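Local coordinates for putative polyphosphate kinase 2 (Pseudomonas aeruginosa PAO1, PDB 3CZP), which uses inorganic polyphosphate as phosphate donor to convert AMP to ADP, and less efficiently GMP to GDP, with magnesium as cofactor, at residues Ile13-Asp16 with Thr17-Ala21; Ser81-Glu84 with Leu85-Pro89; Glu218-Arg221 with Ala222-Gly226; Ile354-Arg357 with Arg358-Thr361; Ala412-Lys415 with Gln416-Met419. All blocks are in the same frame, centred on the assembly; numbering follows the deposited sequence.

Five local contacts sample both fused PPK2 regions of one chain. Interactions 1 and 5 are helix starts capped by an aspartate whose carboxylate grips the backbone and hydroxyl of a threonine three residues on; interaction 1 is a surface contact, whereas the other four are partly buried. Interaction 3 lies on helix 218-238, which packs against the helix begun in interaction 1, and there a threonine hydroxyl turns to a carbonyl instead. Interactions 2 and 4 touch across the junction of the two regions: one is a short helix with a serine-glutamate capping box at the dimer interface, the other a beta turn braced by a glutamine amide.

Interaction 1: Ile13-Asp16 with Thr17-Ala21; sequences IDKD and TYEKA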
# COMPACT_ATOMS: atom_id res chain seq x y z
N ILE A 13 -4.45 -37.95 20.46
CA ILE A 13 -4.39 -38.82 19.29
C ILE A 13 -3.02 -39.49 19.32
O ILE A 13 -2.00 -38.84 19.52
CB ILE A 13 -4.61 -38.08 17.96
CG1 ILE A 13 -6.03 -37.53 17.90
CG2 ILE A 13 -4.34 -38.98 16.75
CD1 ILE A 13 -6.29 -36.66 16.68
N ASP A 14 -3.03 -40.81 19.14
CA ASP A 14 -1.80 -41.61 19.19
C ASP A 14 -0.90 -41.33 18.00
O ASP A 14 -1.37 -40.95 16.94
CB ASP A 14 -2.12 -43.12 19.32
CG ASP A 14 -2.49 -43.75 18.01
OD1 ASP A 14 -3.71 -43.88 17.73
OD2 ASP A 14 -1.57 -44.05 17.24
N LYS A 15 0.39 -41.53 18.20
CA LYS A 15 1.40 -41.24 17.17
C LYS A 15 1.13 -41.89 15.79
O LYS A 15 1.28 -41.26 14.78
CB LYS A 15 2.79 -41.60 17.70
CG LYS A 15 3.88 -41.37 16.68
CD LYS A 15 5.28 -41.82 17.21
CE LYS A 15 6.19 -42.36 16.04
NZ LYS A 15 6.01 -43.86 15.70
N ASP A 16 0.75 -43.15 15.76
CA ASP A 16 0.60 -43.87 14.51
C ASP A 16 -0.67 -43.44 13.73
O ASP A 16 -0.64 -43.29 12.53
CB ASP A 16 0.65 -45.34 14.79
CG ASP A 16 1.99 -45.73 15.43
OD1 ASP A 16 2.99 -45.80 14.68
OD2 ASP A 16 2.04 -45.92 16.66
N THR A 17 -1.78 -43.25 14.43
CA THR A 17 -3.02 -42.76 13.82
C THR A 17 -2.78 -41.34 13.25
O THR A 17 -3.25 -41.02 12.16
CB THR A 17 -4.17 -42.70 14.92
OG1 THR A 17 -4.49 -44.00 15.38
CG2 THR A 17 -5.46 -42.02 14.44
N TYR A 18 -2.07 -40.50 14.01
CA TYR A 18 -1.72 -39.14 13.63
C TYR A 18 -0.86 -39.11 12.35
O TYR A 18 -1.18 -38.38 11.42
CB TYR A 18 -0.90 -38.49 14.77
CG TYR A 18 -0.29 -37.11 14.47
CD1 TYR A 18 -1.08 -35.95 14.46
CD2 TYR A 18 1.06 -36.99 14.22
CE1 TYR A 18 -0.50 -34.67 14.23
CE2 TYR A 18 1.66 -35.74 13.95
CZ TYR A 18 0.88 -34.59 14.00
OH TYR A 18 1.46 -33.38 13.73
N GLU A 19 0.23 -39.87 12.34
CA GLU A 19 1.14 -39.81 11.23
C GLU A 19 0.46 -40.26 9.95
O GLU A 19 0.68 -39.64 8.90
CB GLU A 19 2.37 -40.66 11.51
CG GLU A 19 3.26 -40.05 12.58
CD GLU A 19 4.48 -40.90 12.89
OE1 GLU A 19 4.58 -42.08 12.42
OE2 GLU A 19 5.34 -40.37 13.64
N LYS A 20 -0.31 -41.36 10.02
CA LYS A 20 -1.12 -41.80 8.87
C LYS A 20 -2.08 -40.69 8.34
O LYS A 20 -2.16 -40.41 7.13
CB LYS A 20 -1.92 -43.03 9.27
CG LYS A 20 -2.88 -43.49 8.21
CD LYS A 20 -3.42 -44.86 8.42
CE LYS A 20 -4.80 -44.96 7.76
NZ LYS A 20 -5.37 -46.33 7.85
N ALA A 21 -2.82 -40.08 9.24
CA ALA A 21 -3.79 -39.04 8.87
C ALA A 21 -3.09 -37.80 8.24
O ALA A 21 -3.56 -37.23 7.23
CB ALA A 21 -4.61 -38.67 10.08
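The side chains of Asp14 and Thr17 meet at roughly a right angle, the carboxylate of the first engaging both the backbone and the hydroxyl of the second. Asp14 OD2 accepts from Thr17 N at 2.9 Å, the N-H pointing almost straight at it (171°), although the donor stands above the carboxylate plane. OD1 receives the hydroxyl OG1 of Thr17; at 2.5 Å the modelled separation is very short and its exact value doubtful. With chi1 at 80°, CG of Asp14 sits between its own backbone N and carbonyl carbon, which folds the carboxylate back over the first turn. This is a classic N-cap: Asp14 precedes helix 15-39 in the first PPK2 region, and its negative charge probably interacts well with the positive end of the helix dipole. Lys15 and Glu19, one turn apart, slant across each other. The carboxylate lies beside the aliphatic part of the lysine, Glu19 OE2 being 3.2 Å from Lys15 CE, whereas Lys15 NZ and Glu19 OE1 form a long salt bridge of 4.0 Å. Asp16 joins this network through another long ion pair with Lys15. Ile13 also crosses Thr17 at about a right angle, and its CG2 lies 4.0 Å from both Thr17 CG2 and Tyr18 CB. Beyond this turn, Ile13 packs on Leu223 of helix 218-238, and Tyr18 on Leu62 and Trp66 of helix 56-66.

Interaction 2: Ser81-Glu84 with Leu85-Pro89; sequences SDEE and LERPP
Leu85 and Glu86 are tied to the preceding turn by backbone hydrogen bonds, Leu85 N to Ser81 O and Glu86 N to Asp82 O, each 3.0 Å long. A third, from Arg87 N to Glu84 O, is stretched to 3.4 Å and weak, where the chain is already leaving the helix. Among side-chain bonds, Arg87 NH1 donates to Glu83 O at 2.9 Å. Its chain runs extended from CG to NE alongside that carbonyl and brings the guanidinium edge to it, with the oxygen in the guanidinium plane. Within the first turn Ser81 and Glu84 form a capping box: Ser81 N donates to Glu84 OE1 at 3.1 Å, and Ser81 OG accepts weakly from Glu84 N and Glu83 N. This reciprocal motif opens the short helix 82-85 of the first PPK2 region. Glu83 and Arg87 lie side by side, their carboxylate and guanidinium planes 13° from parallel, but Glu83 OE1 and Arg87 NH1 stay 6.0 Å apart. The carboxylates have ionic partners outside this turn: Glu83 OE2 bonds to Ser81 OG and Arg95 of the second subunit, while Glu84 OE2 pairs with Arg95 of its own chain. The symmetric link between Ser81 and Glu83 thus belongs to the dimer interface. A water forms the remaining kind of bridge, donating to Glu84 O at 2.6 Å and to Pro88 O at 2.8 Å.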
# COMPACT_ATOMS: atom_id res chain seq x y z
N SER A 81 2.90 0.52 14.33
CA SER A 81 3.81 1.50 13.81
C SER A 81 3.18 2.89 14.04
O SER A 81 2.04 2.99 14.51
CB SER A 81 3.98 1.25 12.33
OG SER A 81 2.80 1.60 11.64
N ASP A 82 3.92 3.94 13.70
CA ASP A 82 3.42 5.30 13.76
C ASP A 82 2.18 5.41 12.89
O ASP A 82 1.22 6.03 13.30
CB ASP A 82 4.44 6.31 13.20
CG ASP A 82 5.66 6.48 14.06
OD1 ASP A 82 5.63 6.14 15.25
OD2 ASP A 82 6.67 6.98 13.51
N GLU A 83 2.22 4.82 11.69
CA GLU A 83 1.17 4.98 10.67
C GLU A 83 -0.14 4.45 11.22
O GLU A 83 -1.19 5.02 11.04
CB GLU A 83 1.51 4.20 9.38
CG GLU A 83 2.37 4.88 8.24
CD GLU A 83 3.85 5.04 8.55
OE1 GLU A 83 4.29 4.63 9.64
OE2 GLU A 83 4.57 5.62 7.71
N GLU A 84 -0.02 3.33 11.91
CA GLU A 84 -1.15 2.61 12.50
C GLU A 84 -1.75 3.30 13.72
O GLU A 84 -2.96 3.31 13.89
CB GLU A 84 -0.71 1.21 12.87
CG GLU A 84 -0.46 0.42 11.59
CD GLU A 84 0.18 -0.91 11.77
OE1 GLU A 84 0.75 -1.18 12.87
OE2 GLU A 84 0.14 -1.67 10.76
N LEU A 85 -0.89 3.81 14.58
CA LEU A 85 -1.28 4.53 15.79
C LEU A 85 -1.93 5.88 15.52
O LEU A 85 -2.71 6.37 16.34
CB LEU A 85 -0.03 4.86 16.65
CG LEU A 85 0.68 3.78 17.45
CD1 LEU A 85 2.03 4.36 18.05
CD2 LEU A 85 -0.23 3.29 18.51
N GLU A 86 -1.55 6.52 14.42
CA GLU A 86 -2.15 7.81 14.01
C GLU A 86 -3.45 7.69 13.16
O GLU A 86 -3.97 8.69 12.66
CB GLU A 86 -1.13 8.62 13.21
CG GLU A 86 0.08 9.07 14.03
CD GLU A 86 -0.29 9.81 15.31
OE1 GLU A 86 -1.35 10.50 15.32
OE2 GLU A 86 0.46 9.70 16.32
N ARG A 87 -3.95 6.48 13.06
CA ARG A 87 -5.18 6.20 12.35
C ARG A 87 -6.17 5.40 13.24
O ARG A 87 -5.76 4.83 14.24
CB ARG A 87 -4.84 5.45 11.07
CG ARG A 87 -4.21 6.35 10.01
CD ARG A 87 -3.80 5.62 8.77
NE ARG A 87 -3.26 6.49 7.76
CZ ARG A 87 -2.04 7.03 7.78
NH1 ARG A 87 -1.23 6.84 8.79
NH2 ARG A 87 -1.70 7.85 6.82
N PRO A 88 -7.46 5.34 12.87
CA PRO A 88 -8.37 4.58 13.72
C PRO A 88 -7.94 3.12 13.88
O PRO A 88 -7.25 2.60 13.00
CB PRO A 88 -9.70 4.70 13.01
CG PRO A 88 -9.54 5.95 12.10
CD PRO A 88 -8.15 5.98 11.72
N PRO A 89 -8.17 2.54 15.07
CA PRO A 89 -7.70 1.20 15.40
C PRO A 89 -7.96 0.12 14.36
O PRO A 89 -7.15 -0.79 14.27
CB PRO A 89 -8.43 0.83 16.71
CG PRO A 89 -9.24 2.00 17.08
CD PRO A 89 -8.75 3.17 16.28
O HOH W 1 -4.66 1.48 13.18

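Interaction 3: Glu218-Arg221 with Ala222-Gly226; sequences ERYR and ALTVG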
# COMPACT_ATOMS: atom_id res chain seq x y z
N GLU A 218 -0.37 -32.23 21.45
CA GLU A 218 0.18 -31.65 20.22
C GLU A 218 -0.46 -32.30 18.98
O GLU A 218 -0.89 -31.63 18.04
CB GLU A 218 1.67 -31.92 20.12
CG GLU A 218 2.61 -31.09 20.92
CD GLU A 218 4.07 -31.52 20.63
OE1 GLU A 218 4.38 -32.75 20.61
OE2 GLU A 218 4.92 -30.64 20.37
N ARG A 219 -0.50 -33.63 18.99
CA ARG A 219 -1.09 -34.39 17.89
C ARG A 219 -2.57 -34.09 17.68
O ARG A 219 -3.00 -33.77 16.60
CB ARG A 219 -0.89 -35.89 18.10
CG ARG A 219 0.55 -36.27 18.01
CD ARG A 219 0.77 -37.69 18.08
NE ARG A 219 2.18 -37.87 18.31
CZ ARG A 219 2.75 -38.20 19.48
NH1 ARG A 219 4.07 -38.33 19.52
NH2 ARG A 219 2.02 -38.43 20.57
N TYR A 220 -3.36 -34.19 18.73
CA TYR A 220 -4.77 -33.85 18.61
C TYR A 220 -5.03 -32.39 18.13
O TYR A 220 -5.90 -32.15 17.32
CB TYR A 220 -5.46 -34.02 19.95
CG TYR A 220 -6.85 -33.49 19.98
CD1 TYR A 220 -7.91 -34.24 19.48
CD2 TYR A 220 -7.12 -32.22 20.46
CE1 TYR A 220 -9.18 -33.76 19.49
CE2 TYR A 220 -8.40 -31.72 20.46
CZ TYR A 220 -9.45 -32.52 20.01
OH TYR A 220 -10.72 -32.00 19.99
N ARG A 221 -4.31 -31.43 18.71
CA ARG A 221 -4.57 -30.03 18.43
C ARG A 221 -4.25 -29.67 16.98
O ARG A 221 -5.03 -28.97 16.33
CB ARG A 221 -3.84 -29.12 19.45
CG ARG A 221 -2.36 -28.91 19.18
CD ARG A 221 -1.70 -28.17 20.35
NE ARG A 221 -0.27 -28.03 20.16
CZ ARG A 221 0.63 -27.84 21.13
NH1 ARG A 221 0.28 -27.76 22.40
NH2 ARG A 221 1.92 -27.68 20.81
N ALA A 222 -3.11 -30.15 16.45
CA ALA A 222 -2.73 -29.84 15.07
C ALA A 222 -3.61 -30.49 14.06
O ALA A 222 -4.02 -29.85 13.11
CB ALA A 222 -1.29 -30.22 14.77
N LEU A 223 -3.83 -31.79 14.23
CA LEU A 223 -4.71 -32.52 13.35
C LEU A 223 -6.13 -31.99 13.34
O LEU A 223 -6.77 -31.98 12.30
CB LEU A 223 -4.71 -34.02 13.72
CG LEU A 223 -5.12 -35.00 12.61
CD1 LEU A 223 -4.30 -34.85 11.37
CD2 LEU A 223 -5.03 -36.45 13.10
N THR A 224 -6.64 -31.63 14.53
CA THR A 224 -8.01 -31.11 14.65
C THR A 224 -8.24 -29.79 13.87
O THR A 224 -9.16 -29.67 13.02
CB THR A 224 -8.46 -31.03 16.11
OG1 THR A 224 -8.46 -32.35 16.64
CG2 THR A 224 -9.87 -30.41 16.26
N VAL A 225 -7.33 -28.85 14.09
CA VAL A 225 -7.30 -27.56 13.35
C VAL A 225 -7.16 -27.78 11.83
O VAL A 225 -7.89 -27.17 11.02
CB VAL A 225 -6.13 -26.66 13.84
CG1 VAL A 225 -5.88 -25.42 12.87
CG2 VAL A 225 -6.35 -26.17 15.27
N GLY A 226 -6.22 -28.65 11.43
CA GLY A 226 -6.00 -28.94 10.00
C GLY A 226 -7.21 -29.56 9.33
O GLY A 226 -7.53 -29.22 8.18
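Tyr220 O is gripped by two donors of the same residue, the hydroxyl and the backbone amide of Thr224, one helical turn further on. The shorter bond comes from Thr224 OG1 at 2.7 Å; the amide bond, Thr224 N to Tyr220 O, measures 2.9 Å. The two reach the oxygen from opposite faces of its carbonyl plane, so the hydroxyl adds to the regular helical bond without displacing it. The site is the first turns of helix 218-238, which follows strand 210-214, an edge of the five-stranded parallel sheet (order 2-3-1-4-5) in the first PPK2 region, a P-loop kinase type of fold. The same hydroxyl lies over the Tyr220 ring. With CG of Tyr220 anti to its backbone N (chi1 171°), the ring swings toward the C-terminal end of the helix and passes Thr224 obliquely. Thr224 OG1 stands 3.3 Å above the ring plane, displaced toward the rim. The ring also stacks with that of His11, and strand 210-214 touches it through Val213. On another flank Ala222 CB packs against Glu218 O at 3.6 Å and meets Leu62 and Trp66 of helix 56-66. Arg221 sends its guanidinium back past Glu218, and its NH1 bonds to Gly215 O. Val225 turns one methyl, CG2, to the backbone of the previous turn, 3.3 Å from Arg221 O.

Interaction 4: Ile354-Arg357 with Arg358-Thr361; sequences IPAR and RQFT
A type II beta turn from Ala356 to Gln359 leads into strand 360-364 of the parallel sheet in the second PPK2 region, and its first and last residues are joined by two hydrogen bonds. The turn is closed by Gln359 N donating to Ala356 O at 3.1 Å. Arg358, third in the turn, takes the positive phi (76°) that this turn type requires at that position. The second bond runs the other way: the Gln359 side chain reaches across the open end of the turn, and its OE1 accepts from Ala356 N at 3.0 Å. The N-H comes from above the amide plane, about 61° out of it, so the oxygen is approached over its face. Extension beyond CG lets the amide reach this far, and its CD lies 3.7 Å from Ala356 CB. A water sits beside it, donating to Gln359 OE1 at 3.0 Å and to Ile354 O at 3.2 Å, so OE1 serves both the turn and the approaching chain. Apolar packing comes from Pro355, whose CB is 3.6 Å from Gln359 CB. Further along, one side of the proline ring lies against the Thr361 hydroxyl, with Pro355 CB 3.4 Å from Thr361 OG1. Beyond the turn, Gln359 and Thr361 bond through their backbones to Leu301 of strand 300-307, while Pro355 packs on Ser300 and Val302. Ile354 rests on helix 382-402, and Arg357 makes a cation-pi contact with Tyr402 of that helix and a backbone bond to Glu86 of the first PPK2 region.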
# COMPACT_ATOMS: atom_id res chain seq x y z
N ILE A 354 -7.82 6.82 4.43
CA ILE A 354 -8.26 7.59 5.61
C ILE A 354 -7.11 8.39 6.15
O ILE A 354 -6.01 7.90 6.24
CB ILE A 354 -8.83 6.64 6.66
CG1 ILE A 354 -10.22 6.16 6.20
CG2 ILE A 354 -8.79 7.25 8.07
CD1 ILE A 354 -11.26 7.24 6.18
N PRO A 355 -7.37 9.66 6.55
CA PRO A 355 -6.24 10.48 6.99
C PRO A 355 -5.65 10.12 8.35
O PRO A 355 -6.35 9.67 9.25
CB PRO A 355 -6.83 11.91 6.96
CG PRO A 355 -8.29 11.71 7.16
CD PRO A 355 -8.63 10.42 6.49
N ALA A 356 -4.34 10.27 8.49
CA ALA A 356 -3.72 10.32 9.80
C ALA A 356 -4.20 11.58 10.57
O ALA A 356 -4.75 12.51 9.99
CB ALA A 356 -2.25 10.34 9.66
N ARG A 357 -3.91 11.63 11.85
CA ARG A 357 -4.19 12.82 12.64
C ARG A 357 -3.56 14.05 12.01
O ARG A 357 -2.44 14.02 11.52
CB ARG A 357 -3.65 12.69 14.05
CG ARG A 357 -4.45 11.71 14.91
CD ARG A 357 -5.28 12.47 15.92
NE ARG A 357 -6.03 11.53 16.75
CZ ARG A 357 -5.80 11.29 18.04
NH1 ARG A 357 -4.85 11.95 18.73
NH2 ARG A 357 -6.57 10.37 18.65
N ARG A 358 -4.30 15.15 12.07
CA ARG A 358 -3.93 16.45 11.55
C ARG A 358 -4.03 16.55 10.04
O ARG A 358 -3.70 17.56 9.53
CB ARG A 358 -2.53 16.84 12.00
CG ARG A 358 -2.41 18.32 12.24
CD ARG A 358 -1.20 18.55 13.08
NE ARG A 358 -0.72 19.91 12.93
CZ ARG A 358 0.55 20.23 12.68
NH1 ARG A 358 1.49 19.26 12.57
NH2 ARG A 358 0.90 21.50 12.57
N GLN A 359 -4.53 15.53 9.35
CA GLN A 359 -4.64 15.57 7.90
C GLN A 359 -6.10 15.82 7.50
O GLN A 359 -7.03 15.70 8.31
CB GLN A 359 -4.13 14.26 7.23
CG GLN A 359 -2.67 13.90 7.48
CD GLN A 359 -2.19 12.58 6.75
OE1 GLN A 359 -2.99 11.74 6.31
NE2 GLN A 359 -0.88 12.46 6.59
N PHE A 360 -6.28 16.13 6.21
CA PHE A 360 -7.59 16.49 5.64
C PHE A 360 -7.72 15.77 4.31
O PHE A 360 -6.92 15.98 3.45
CB PHE A 360 -7.63 18.02 5.46
CG PHE A 360 -8.91 18.59 4.85
CD1 PHE A 360 -10.09 17.82 4.67
CD2 PHE A 360 -8.93 19.91 4.45
CE1 PHE A 360 -11.23 18.37 4.11
CE2 PHE A 360 -10.06 20.48 3.87
CZ PHE A 360 -11.22 19.72 3.70
N THR A 361 -8.66 14.86 4.18
CA THR A 361 -8.83 14.10 2.93
C THR A 361 -10.19 14.47 2.37
O THR A 361 -11.18 14.54 3.08
CB THR A 361 -8.76 12.59 3.10
OG1 THR A 361 -7.51 12.23 3.68
CG2 THR A 361 -8.97 11.86 1.75
O HOH W 2 -3.68 9.35 4.69

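Interaction 5: Ala412-Lys415 with Gln416-Met419; sequences AIDK and QTQM
Asp414 reaches over the first turn of the helix toward Gln416 and Thr417, and each of its atoms finds a neighbour. CB lies 3.8 Å from Gln416 OE1, the glutamine being bent at chi2 so that its amide returns over the helix start. At CG the carboxylate stands across that amide, the two planes 77° apart. Because chi1 is 58°, CG falls between the backbone N and the carbonyl carbon, which brings OD1 above the N-terminal amides. There OD1 accepts twice from Thr417: from the backbone N at 2.8 Å, nearly in line with the C-O bond, and from OG1 at 3.0 Å on the syn side, somewhat out of the carboxylate plane. OD2, the far oxygen, bonds to the side chain of Asn473. Asp414 is thus the N-cap of helix 415-427, and the two donors of Thr417 on OD1 and Asn473 on OD2 together hold its carboxylate. The ordinary helical bonds follow behind it, Gln418 N to Asp414 O at 3.0 Å and Met419 N (a selenomethionine) to Lys415 O at 3.1 Å. Ile413, buried, lies against the first turn, its CD1 3.8 Å from Gln418 CA. Ala412 ends strand 404-412, paired through backbone bonds with Val470 and Ala472. From the helix, the Gln418 amide bonds to Arg443 and to the backbone of Asp309, while Lys415 and Gln418 pack on Trp446 of helix 446-460.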
# COMPACT_ATOMS: atom_id res chain seq x y z
N ALA A 412 -27.11 19.33 -5.04
CA ALA A 412 -28.36 19.11 -5.76
C ALA A 412 -28.57 20.21 -6.81
O ALA A 412 -28.44 21.39 -6.51
CB ALA A 412 -29.53 19.05 -4.77
N ILE A 413 -28.87 19.80 -8.05
CA ILE A 413 -29.29 20.73 -9.09
C ILE A 413 -30.53 20.15 -9.75
O ILE A 413 -30.81 18.94 -9.58
CB ILE A 413 -28.20 21.03 -10.19
CG1 ILE A 413 -27.83 19.80 -11.00
CG2 ILE A 413 -26.93 21.73 -9.62
CD1 ILE A 413 -26.62 20.05 -11.99
N ASP A 414 -31.30 20.97 -10.48
CA ASP A 414 -32.46 20.44 -11.21
C ASP A 414 -32.07 20.03 -12.63
O ASP A 414 -30.92 20.25 -13.06
CB ASP A 414 -33.68 21.37 -11.14
CG ASP A 414 -33.41 22.75 -11.69
OD1 ASP A 414 -32.64 22.85 -12.67
OD2 ASP A 414 -33.97 23.74 -11.14
N LYS A 415 -33.00 19.36 -13.31
CA LYS A 415 -32.72 18.76 -14.64
C LYS A 415 -32.41 19.84 -15.66
O LYS A 415 -31.59 19.66 -16.56
CB LYS A 415 -33.95 17.98 -15.17
CG LYS A 415 -34.46 16.83 -14.32
CD LYS A 415 -35.69 16.19 -14.99
CE LYS A 415 -36.62 15.45 -14.02
NZ LYS A 415 -37.87 15.00 -14.77
N GLN A 416 -33.12 20.96 -15.49
CA GLN A 416 -33.05 22.11 -16.36
C GLN A 416 -31.69 22.78 -16.25
O GLN A 416 -31.09 23.13 -17.25
CB GLN A 416 -34.19 23.12 -16.00
CG GLN A 416 -35.68 22.68 -16.36
CD GLN A 416 -36.35 21.79 -15.28
OE1 GLN A 416 -35.71 21.36 -14.33
NE2 GLN A 416 -37.63 21.54 -15.44
N THR A 417 -31.21 22.96 -15.02
CA THR A 417 -29.85 23.50 -14.76
C THR A 417 -28.73 22.55 -15.20
O THR A 417 -27.70 22.97 -15.77
CB THR A 417 -29.67 23.84 -13.26
OG1 THR A 417 -30.51 24.96 -12.96
CG2 THR A 417 -28.22 24.17 -12.91
N GLN A 418 -28.94 21.25 -15.02
CA GLN A 418 -27.99 20.29 -15.53
C GLN A 418 -27.77 20.52 -17.00
O GLN A 418 -26.63 20.63 -17.44
CB GLN A 418 -28.48 18.87 -15.34
CG GLN A 418 -27.37 17.88 -15.39
CD GLN A 418 -27.86 16.50 -15.19
OE1 GLN A 418 -28.71 16.06 -15.94
NE2 GLN A 418 -27.35 15.81 -14.15
N MSE A 419 -28.85 20.60 -17.77
CA MSE A 419 -28.74 20.72 -19.20
C MSE A 419 -28.06 22.01 -19.70
O MSE A 419 -27.37 21.97 -20.73
CB MSE A 419 -30.12 20.66 -19.81
CG MSE A 419 -30.16 20.81 -21.29
SE MSE A 419 -32.02 21.23 -21.61
CE MSE A 419 -32.43 22.45 -20.07